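Side-chain contacts in cytochrome c (Pseudomonas aeruginosa, PDB 6RTE), which probably dehydrogenates dihydro-heme d1 in the biosynthesis of heme d1, pairing a heme c domain with an eight-bladed beta-propeller: residues G402-S407 against S464-D469; S411-T416 against I437-R442. All blocks are in the same frame, centred on the assembly; numbering follows the deposited sequence.

Contact 1: G402-S407 against S464-D469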
ATOM      1  N   GLY A 402      11.279  11.606  -4.655  1.00 69.04           N
ATOM      2  CA  GLY A 402       9.869  11.556  -4.357  1.00 66.54           C
ATOM      3  C   GLY A 402       9.356  10.125  -4.319  1.00 61.14           C
ATOM      4  O   GLY A 402      10.102   9.164  -4.526  1.00 62.34           O
ATOM      5  N   PHE A 403       8.054  10.003  -4.055  1.00 55.99           N
ATOM      6  CA  PHE A 403       7.468   8.684  -3.868  1.00 51.50           C
ATOM      7  C   PHE A 403       6.147   8.495  -4.608  1.00 47.51           C
ATOM      8  O   PHE A 403       5.838   7.377  -5.034  1.00 44.72           O
ATOM      9  CB  PHE A 403       7.258   8.407  -2.375  1.00 53.61           C
ATOM     10  CG  PHE A 403       7.037   6.956  -2.058  1.00 57.06           C
ATOM     11  CD1 PHE A 403       8.116   6.095  -1.907  1.00 59.99           C
ATOM     12  CD2 PHE A 403       5.760   6.446  -1.923  1.00 57.18           C
ATOM     13  CE1 PHE A 403       7.920   4.755  -1.624  1.00 59.30           C
ATOM     14  CE2 PHE A 403       5.563   5.107  -1.638  1.00 56.94           C
ATOM     15  CZ  PHE A 403       6.646   4.264  -1.488  1.00 57.54           C
ATOM     16  N   PHE A 404       5.361   9.565  -4.766  1.00 47.34           N
ATOM     17  CA  PHE A 404       4.019   9.469  -5.320  1.00 44.80           C
ATOM     18  C   PHE A 404       3.916  10.209  -6.648  1.00 46.21           C
ATOM     19  O   PHE A 404       4.644  11.172  -6.904  1.00 43.89           O
ATOM     20  CB  PHE A 404       2.972  10.037  -4.351  1.00 43.83           C
ATOM     21  CG  PHE A 404       2.887   9.296  -3.053  1.00 43.78           C
ATOM     22  CD1 PHE A 404       2.289   8.047  -2.993  1.00 42.44           C
ATOM     23  CD2 PHE A 404       3.402   9.846  -1.889  1.00 46.63           C
ATOM     24  CE1 PHE A 404       2.208   7.359  -1.798  1.00 43.60           C
ATOM     25  CE2 PHE A 404       3.329   9.163  -0.688  1.00 47.34           C
ATOM     26  CZ  PHE A 404       2.734   7.920  -0.640  1.00 45.93           C
ATOM     27  N   MET A 405       2.982   9.748  -7.477  1.00 47.56           N
ATOM     28  CA  MET A 405       2.702  10.358  -8.769  1.00 51.75           C
ATOM     29  C   MET A 405       1.256  10.066  -9.130  1.00 49.16           C
ATOM     30  O   MET A 405       0.794   8.929  -8.982  1.00 48.12           O
ATOM     31  CB  MET A 405       3.645   9.821  -9.850  1.00 57.57           C
ATOM     32  CG  MET A 405       3.890  10.790 -10.994  1.00 65.26           C
ATOM     33  SD  MET A 405       5.531  10.561 -11.700  1.00 72.87           S
ATOM     34  CE  MET A 405       5.548  11.864 -12.925  1.00 77.52           C
ATOM     35  N   ARG A 406       0.546  11.086  -9.601  1.00 48.40           N
ATOM     36  CA  ARG A 406      -0.860  10.944  -9.936  1.00 47.93           C
ATOM     37  C   ARG A 406      -1.226  11.993 -10.969  1.00 48.01           C
ATOM     38  O   ARG A 406      -0.582  13.043 -11.072  1.00 49.71           O
ATOM     39  CB  ARG A 406      -1.748  11.094  -8.697  1.00 50.45           C
ATOM     40  CG  ARG A 406      -3.114  10.422  -8.812  1.00 53.73           C
ATOM     41  CD  ARG A 406      -2.987   8.912  -8.748  1.00 57.19           C
ATOM     42  NE  ARG A 406      -4.194   8.285  -8.225  1.00 60.57           N
ATOM     43  CZ  ARG A 406      -5.240   7.908  -8.966  1.00 62.48           C
ATOM     44  NH1 ARG A 406      -5.243   8.100 -10.281  1.00 64.07           N
ATOM     45  NH2 ARG A 406      -6.289   7.340  -8.384  1.00 61.42           N
ATOM     46  N   SER A 407      -2.276  11.700 -11.728  1.00 46.93           N
ATOM     47  CA  SER A 407      -2.831  12.661 -12.675  1.00 47.26           C
ATOM     48  C   SER A 407      -4.291  12.297 -12.931  1.00 45.48           C
ATOM     49  O   SER A 407      -4.865  11.446 -12.246  1.00 41.42           O
ATOM     50  CB  SER A 407      -2.013  12.683 -13.971  1.00 49.48           C
ATOM     51  OG  SER A 407      -2.446  13.736 -14.806  1.00 51.09           O
ATOM     52  N   SER A 464      -2.109  15.429   1.007  1.00 43.50           N
ATOM     53  CA  SER A 464      -1.910  15.019   2.392  1.00 42.65           C
ATOM     54  C   SER A 464      -0.686  15.700   2.988  1.00 45.17           C
ATOM     55  O   SER A 464       0.410  15.639   2.415  1.00 45.27           O
ATOM     56  CB  SER A 464      -1.753  13.500   2.490  1.00 41.03           C
ATOM     57  OG  SER A 464      -2.976  12.830   2.252  1.00 39.35           O
ATOM     58  N   VAL A 465      -0.870  16.338   4.141  1.00 46.62           N
ATOM     59  CA  VAL A 465       0.236  16.802   4.973  1.00 49.17           C
ATOM     60  C   VAL A 465       0.472  15.727   6.029  1.00 49.87           C
ATOM     61  O   VAL A 465      -0.341  15.563   6.949  1.00 51.25           O
ATOM     62  CB  VAL A 465      -0.059  18.166   5.609  1.00 49.65           C
ATOM     63  CG1 VAL A 465       1.108  18.608   6.493  1.00 51.20           C
ATOM     64  CG2 VAL A 465      -0.334  19.201   4.536  1.00 49.63           C
ATOM     65  N   TRP A 466       1.578  14.989   5.891  1.00 49.73           N
ATOM     66  CA  TRP A 466       1.850  13.796   6.699  1.00 52.11           C
ATOM     67  C   TRP A 466       2.485  14.222   8.022  1.00 54.55           C
ATOM     68  O   TRP A 466       3.686  14.071   8.255  1.00 55.42           O
ATOM     69  CB  TRP A 466       2.779  12.836   5.959  1.00 56.58           C
ATOM     70  CG  TRP A 466       2.278  12.243   4.678  1.00 61.34           C
ATOM     71  CD1 TRP A 466       1.852  12.912   3.563  1.00 63.81           C
ATOM     72  CD2 TRP A 466       2.200  10.848   4.363  1.00 62.71           C
ATOM     73  NE1 TRP A 466       1.493  12.014   2.582  1.00 63.25           N
ATOM     74  CE2 TRP A 466       1.697  10.741   3.048  1.00 62.03           C
ATOM     75  CE3 TRP A 466       2.495   9.678   5.071  1.00 62.98           C
ATOM     76  CZ2 TRP A 466       1.486   9.512   2.427  1.00 59.51           C
ATOM     77  CZ3 TRP A 466       2.281   8.460   4.454  1.00 60.70           C
ATOM     78  CH2 TRP A 466       1.786   8.386   3.145  1.00 59.04           C
ATOM     79  N   ASP A 467       1.657  14.745   8.920  1.00 54.28           N
ATOM     80  CA  ASP A 467       2.172  15.293  10.170  1.00 53.72           C
ATOM     81  C   ASP A 467       1.160  15.038  11.277  1.00 53.62           C
ATOM     82  O   ASP A 467      -0.044  14.957  11.026  1.00 49.86           O
ATOM     83  CB  ASP A 467       2.466  16.789  10.018  1.00 54.32           C
ATOM     84  CG  ASP A 467       3.213  17.367  11.210  1.00 58.53           C
ATOM     85  OD1 ASP A 467       2.553  17.699  12.216  1.00 60.07           O
ATOM     86  OD2 ASP A 467       4.459  17.479  11.142  1.00 60.39           O
ATOM     87  N   ARG A 468       1.662  14.892  12.507  1.00 57.01           N
ATOM     88  CA  ARG A 468       0.761  14.787  13.651  1.00 60.16           C
ATOM     89  C   ARG A 468      -0.232  15.941  13.639  1.00 60.76           C
ATOM     90  O   ARG A 468      -1.429  15.753  13.893  1.00 60.21           O
ATOM     91  CB  ARG A 468       1.553  14.770  14.956  1.00 63.30           C
ATOM     92  N   ASP A 469       0.253  17.139  13.323  1.00 61.38           N
ATOM     93  CA  ASP A 469      -0.597  18.295  13.051  1.00 62.86           C
ATOM     94  C   ASP A 469      -0.785  18.447  11.541  1.00 58.74           C
ATOM     95  O   ASP A 469      -0.459  19.470  10.938  1.00 58.42           O
ATOM     96  CB  ASP A 469       0.023  19.545  13.670  1.00 72.09           C
ATOM     97  CG  ASP A 469      -0.942  20.714  13.742  1.00 79.23           C
ATOM     98  OD1 ASP A 469      -1.340  21.081  14.868  1.00 82.99           O
ATOM     99  OD2 ASP A 469      -1.301  21.268  12.681  1.00 80.90           O
TER

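Contact 2: S411-T416 against I437-R442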
ATOM      1  N   SER A 411      -6.782  16.757 -16.066  1.00 55.14           N
ATOM      2  CA  SER A 411      -5.714  17.643 -15.611  1.00 52.46           C
ATOM      3  C   SER A 411      -4.589  17.718 -16.639  1.00 55.18           C
ATOM      4  O   SER A 411      -4.238  16.704 -17.248  1.00 54.55           O
ATOM      5  CB  SER A 411      -5.130  17.166 -14.281  1.00 49.80           C
ATOM      6  OG  SER A 411      -4.140  18.068 -13.815  1.00 49.97           O
ATOM      7  N   PRO A 412      -3.991  18.887 -16.862  1.00 57.44           N
ATOM      8  CA  PRO A 412      -2.836  18.978 -17.767  1.00 60.07           C
ATOM      9  C   PRO A 412      -1.485  18.746 -17.106  1.00 60.71           C
ATOM     10  O   PRO A 412      -0.463  18.909 -17.778  1.00 60.92           O
ATOM     11  CB  PRO A 412      -2.939  20.421 -18.280  1.00 62.08           C
ATOM     12  CG  PRO A 412      -3.505  21.174 -17.130  1.00 61.11           C
ATOM     13  CD  PRO A 412      -4.401  20.217 -16.368  1.00 58.80           C
ATOM     14  N   TYR A 413      -1.452  18.369 -15.827  1.00 60.59           N
ATOM     15  CA  TYR A 413      -0.202  18.185 -15.106  1.00 61.52           C
ATOM     16  C   TYR A 413      -0.141  16.793 -14.489  1.00 56.94           C
ATOM     17  O   TYR A 413      -1.169  16.175 -14.198  1.00 55.20           O
ATOM     18  CB  TYR A 413      -0.028  19.215 -13.978  1.00 63.30           C
ATOM     19  CG  TYR A 413      -0.464  20.617 -14.325  1.00 65.97           C
ATOM     20  CD1 TYR A 413       0.346  21.452 -15.088  1.00 68.18           C
ATOM     21  CD2 TYR A 413      -1.678  21.116 -13.873  1.00 66.58           C
ATOM     22  CE1 TYR A 413      -0.048  22.738 -15.401  1.00 70.66           C
ATOM     23  CE2 TYR A 413      -2.080  22.406 -14.176  1.00 69.38           C
ATOM     24  CZ  TYR A 413      -1.262  23.212 -14.943  1.00 72.31           C
ATOM     25  OH  TYR A 413      -1.662  24.497 -15.250  1.00 76.74           O
ATOM     26  N   ALA A 414       1.083  16.315 -14.292  1.00 55.78           N
ATOM     27  CA  ALA A 414       1.357  15.175 -13.427  1.00 53.38           C
ATOM     28  C   ALA A 414       1.816  15.705 -12.072  1.00 54.99           C
ATOM     29  O   ALA A 414       2.740  16.522 -12.002  1.00 56.68           O
ATOM     30  CB  ALA A 414       2.421  14.260 -14.032  1.00 53.16           C
ATOM     31  N   TRP A 415       1.177  15.238 -11.007  1.00 53.25           N
ATOM     32  CA  TRP A 415       1.394  15.762  -9.665  1.00 52.59           C
ATOM     33  C   TRP A 415       2.302  14.802  -8.905  1.00 48.45           C
ATOM     34  O   TRP A 415       1.960  13.627  -8.736  1.00 45.98           O
ATOM     35  CB  TRP A 415       0.062  15.933  -8.929  1.00 52.76           C
ATOM     36  CG  TRP A 415      -0.965  16.787  -9.641  1.00 53.89           C
ATOM     37  CD1 TRP A 415      -1.329  16.720 -10.960  1.00 55.04           C
ATOM     38  CD2 TRP A 415      -1.776  17.819  -9.057  1.00 53.40           C
ATOM     39  NE1 TRP A 415      -2.302  17.654 -11.233  1.00 55.46           N
ATOM     40  CE2 TRP A 415      -2.596  18.338 -10.081  1.00 54.51           C
ATOM     41  CE3 TRP A 415      -1.887  18.351  -7.773  1.00 52.08           C
ATOM     42  CZ2 TRP A 415      -3.511  19.364  -9.857  1.00 54.47           C
ATOM     43  CZ3 TRP A 415      -2.794  19.375  -7.553  1.00 52.66           C
ATOM     44  CH2 TRP A 415      -3.593  19.871  -8.589  1.00 53.68           C
ATOM     45  N   THR A 416       3.450  15.300  -8.441  1.00 48.32           N
ATOM     46  CA  THR A 416       4.403  14.469  -7.710  1.00 48.77           C
ATOM     47  C   THR A 416       4.989  15.294  -6.563  1.00 52.47           C
ATOM     48  O   THR A 416       4.476  16.360  -6.211  1.00 51.48           O
ATOM     49  CB  THR A 416       5.469  13.910  -8.664  1.00 50.61           C
ATOM     50  OG1 THR A 416       6.224  12.890  -7.996  1.00 50.73           O
ATOM     51  CG2 THR A 416       6.409  15.009  -9.142  1.00 53.33           C
ATOM     52  N   ILE A 437       8.340  21.589 -14.551  1.00 70.81           N
ATOM     53  CA  ILE A 437       7.583  21.956 -13.359  1.00 73.89           C
ATOM     54  C   ILE A 437       6.891  23.286 -13.621  1.00 74.13           C
ATOM     55  O   ILE A 437       7.513  24.348 -13.524  1.00 78.93           O
ATOM     56  CB  ILE A 437       8.491  22.040 -12.118  1.00 76.16           C
ATOM     57  CG1 ILE A 437       9.231  20.714 -11.912  1.00 75.77           C
ATOM     58  CG2 ILE A 437       7.669  22.391 -10.883  1.00 75.70           C
ATOM     59  CD1 ILE A 437      10.232  20.733 -10.772  1.00 76.53           C
ATOM     60  N   ALA A 438       5.600  23.238 -13.960  1.00 71.23           N
ATOM     61  CA  ALA A 438       4.862  24.448 -14.294  1.00 71.83           C
ATOM     62  C   ALA A 438       4.331  25.165 -13.058  1.00 74.46           C
ATOM     63  O   ALA A 438       4.181  26.394 -13.079  1.00 76.97           O
ATOM     64  CB  ALA A 438       3.704  24.114 -15.237  1.00 71.04           C
ATOM     65  N   HIS A 439       4.038  24.433 -11.985  1.00 73.21           N
ATOM     66  CA  HIS A 439       3.485  25.029 -10.776  1.00 74.96           C
ATOM     67  C   HIS A 439       3.978  24.252  -9.564  1.00 72.84           C
ATOM     68  O   HIS A 439       4.444  23.114  -9.676  1.00 70.95           O
ATOM     69  CB  HIS A 439       1.949  25.043 -10.801  1.00 75.37           C
ATOM     70  CG  HIS A 439       1.365  25.880 -11.897  1.00 79.33           C
ATOM     71  ND1 HIS A 439       1.133  25.390 -13.164  1.00 79.78           N
ATOM     72  CD2 HIS A 439       0.965  27.174 -11.914  1.00 82.14           C
ATOM     73  CE1 HIS A 439       0.618  26.347 -13.917  1.00 81.80           C
ATOM     74  NE2 HIS A 439       0.505  27.439 -13.182  1.00 82.92           N
ATOM     75  N   ARG A 440       3.868  24.883  -8.395  1.00 73.16           N
ATOM     76  CA  ARG A 440       4.244  24.259  -7.134  1.00 71.46           C
ATOM     77  C   ARG A 440       3.193  24.578  -6.080  1.00 68.37           C
ATOM     78  O   ARG A 440       2.625  25.672  -6.073  1.00 71.58           O
ATOM     79  CB  ARG A 440       5.622  24.733  -6.669  1.00 74.16           C
ATOM     80  CG  ARG A 440       6.730  24.548  -7.700  1.00 76.84           C
ATOM     81  CD  ARG A 440       8.011  25.273  -7.282  1.00 81.43           C
ATOM     82  NE  ARG A 440       9.129  24.350  -7.088  1.00 83.32           N
ATOM     83  CZ  ARG A 440      10.133  24.176  -7.946  1.00 86.41           C
ATOM     84  NH1 ARG A 440      11.093  23.303  -7.664  1.00 88.11           N
ATOM     85  NH2 ARG A 440      10.191  24.869  -9.079  1.00 87.37           N
ATOM     86  N   LEU A 441       2.932  23.614  -5.197  1.00 63.29           N
ATOM     87  CA  LEU A 441       1.939  23.753  -4.137  1.00 60.26           C
ATOM     88  C   LEU A 441       2.588  23.414  -2.802  1.00 61.72           C
ATOM     89  O   LEU A 441       3.219  22.363  -2.669  1.00 62.04           O
ATOM     90  CB  LEU A 441       0.726  22.844  -4.386  1.00 56.74           C
ATOM     91  CG  LEU A 441      -0.194  23.168  -5.571  1.00 55.71           C
ATOM     92  CD1 LEU A 441      -1.334  22.168  -5.632  1.00 53.75           C
ATOM     93  CD2 LEU A 441      -0.740  24.578  -5.482  1.00 56.96           C
ATOM     94  N   ARG A 442       2.430  24.297  -1.815  1.00 63.01           N
ATOM     95  CA  ARG A 442       3.085  24.163  -0.513  1.00 63.20           C
ATOM     96  C   ARG A 442       2.040  24.314   0.584  1.00 60.56           C
ATOM     97  O   ARG A 442       1.964  25.359   1.248  1.00 61.92           O
ATOM     98  CB  ARG A 442       4.204  25.194  -0.356  1.00 66.65           C
ATOM     99  CG  ARG A 442       5.162  24.915   0.790  1.00 68.82           C
ATOM    100  CD  ARG A 442       6.324  25.904   0.781  1.00 73.97           C
ATOM    101  NE  ARG A 442       7.243  25.693   1.896  1.00 77.88           N
ATOM    102  CZ  ARG A 442       8.233  26.523   2.218  1.00 83.89           C
ATOM    103  NH1 ARG A 442       8.436  27.626   1.510  1.00 86.76           N
ATOM    104  NH2 ARG A 442       9.022  26.253   3.252  1.00 86.00           N
TER

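Contact 1: G402-S407 against S464-D469
Phe-404 and Trp-466 reach toward each other from opposite directions and meet by the outer carbons of their rings, joining two successive blades of the eight-bladed propeller across backbones whose nearest CA atoms, those of Phe-404 and Ser-464, are 11.2 Å apart. In both residues CG lies anti to the carbonyl carbon and beside the backbone N (chi1 -63° in each), which extends each ring toward the other segment. The closest pair is Phe-404 CE2 and Trp-466 CZ2 at 3.6 Å; Phe-404 CZ follows at 3.7 Å from the same CZ2. The ring planes are only 28° apart, yet the phenyl and the six-membered ring of the indole are slid so far that their centroids stand 5.7 Å apart and they barely overlap. Behind this pair, Phe-403 CD2 sits over the centre of one face of the Phe-404 ring, 3.5 Å above its plane. Trp-466 is the centre of an inverse gamma turn, and its NE1 is hydrogen-bonded to the backbone O of Gly-450. The indole's polar edge is thus satisfied within its own blade; with no hydrogen bond between the segments, the two meet by shape and apolar carbon contact alone.

Contact 2: S411-T416 against I437-R442
The second and fourth strands of one four-stranded propeller blade, 413-416 and the outermost strand 437-441, meet here by side chains across the intervening strand 427-431. Tyr-413 touches the bulged part of the outer strand, where Ala-438 and His-439 both face Leu-429 in a classic beta bulge. Its CE1 lies 4.0 Å from Ala-438 CB, while its OH comes to 3.2 Å from His-439 CE1, a close approach that is not a hydrogen bond. The phenol and imidazole are steeply inclined, planes at 74°, and Tyr-413 CZ is 3.7 Å from His-439 ND1. Pro-412 CG packs on one face of the phenol, offset toward the rim. Deeper in, Trp-415 CZ3 meets Leu-441 CD1 at 3.7 Å. Two torsions, CG anti to the carbonyl carbon and the indole turned by chi2 47°, bring Trp-415 NE1 back along its own segment to Ser-411 OG, 3.2 Å away; this nearly straight bond, 165° at the hydrogen, runs almost in the ring plane and steadies the indole's rotation. Trp-415 also meets Phe-454 edge-to-face and touches Ala-461, and Leu-441 touches Leu-463, so this part of the contact lies against the following blade. Second-and-fourth-strand contacts over a middle strand, with large apolar groups facing the next sheet, fit the twisted antiparallel blades of a beta-propeller.

Contact 1 lies at the surface and joins two successive four-stranded sheets, 402-407 carrying the first strand of one and 464-469 the end of the second strand of the next. Contact 2 stays within the earlier sheet and is partly buried, Trp-415 and Leu-441 inside and Ala-438 exposed. Along the chain it is nested in the loop that contact 1 closes. Strands 405-406, of contact 1, and 413-417, of contact 2, are neighbours in one sheet: Arg-406 O lies 2.8 Å from Trp-415 N, and Phe-404 O 2.6 Å from Thr-416 OG1, both probable hydrogen bonds. Neither contact has a hydrogen bond between its own segments; contact 1 rests on one aromatic pair, contact 2 on aromatic and aliphatic groups.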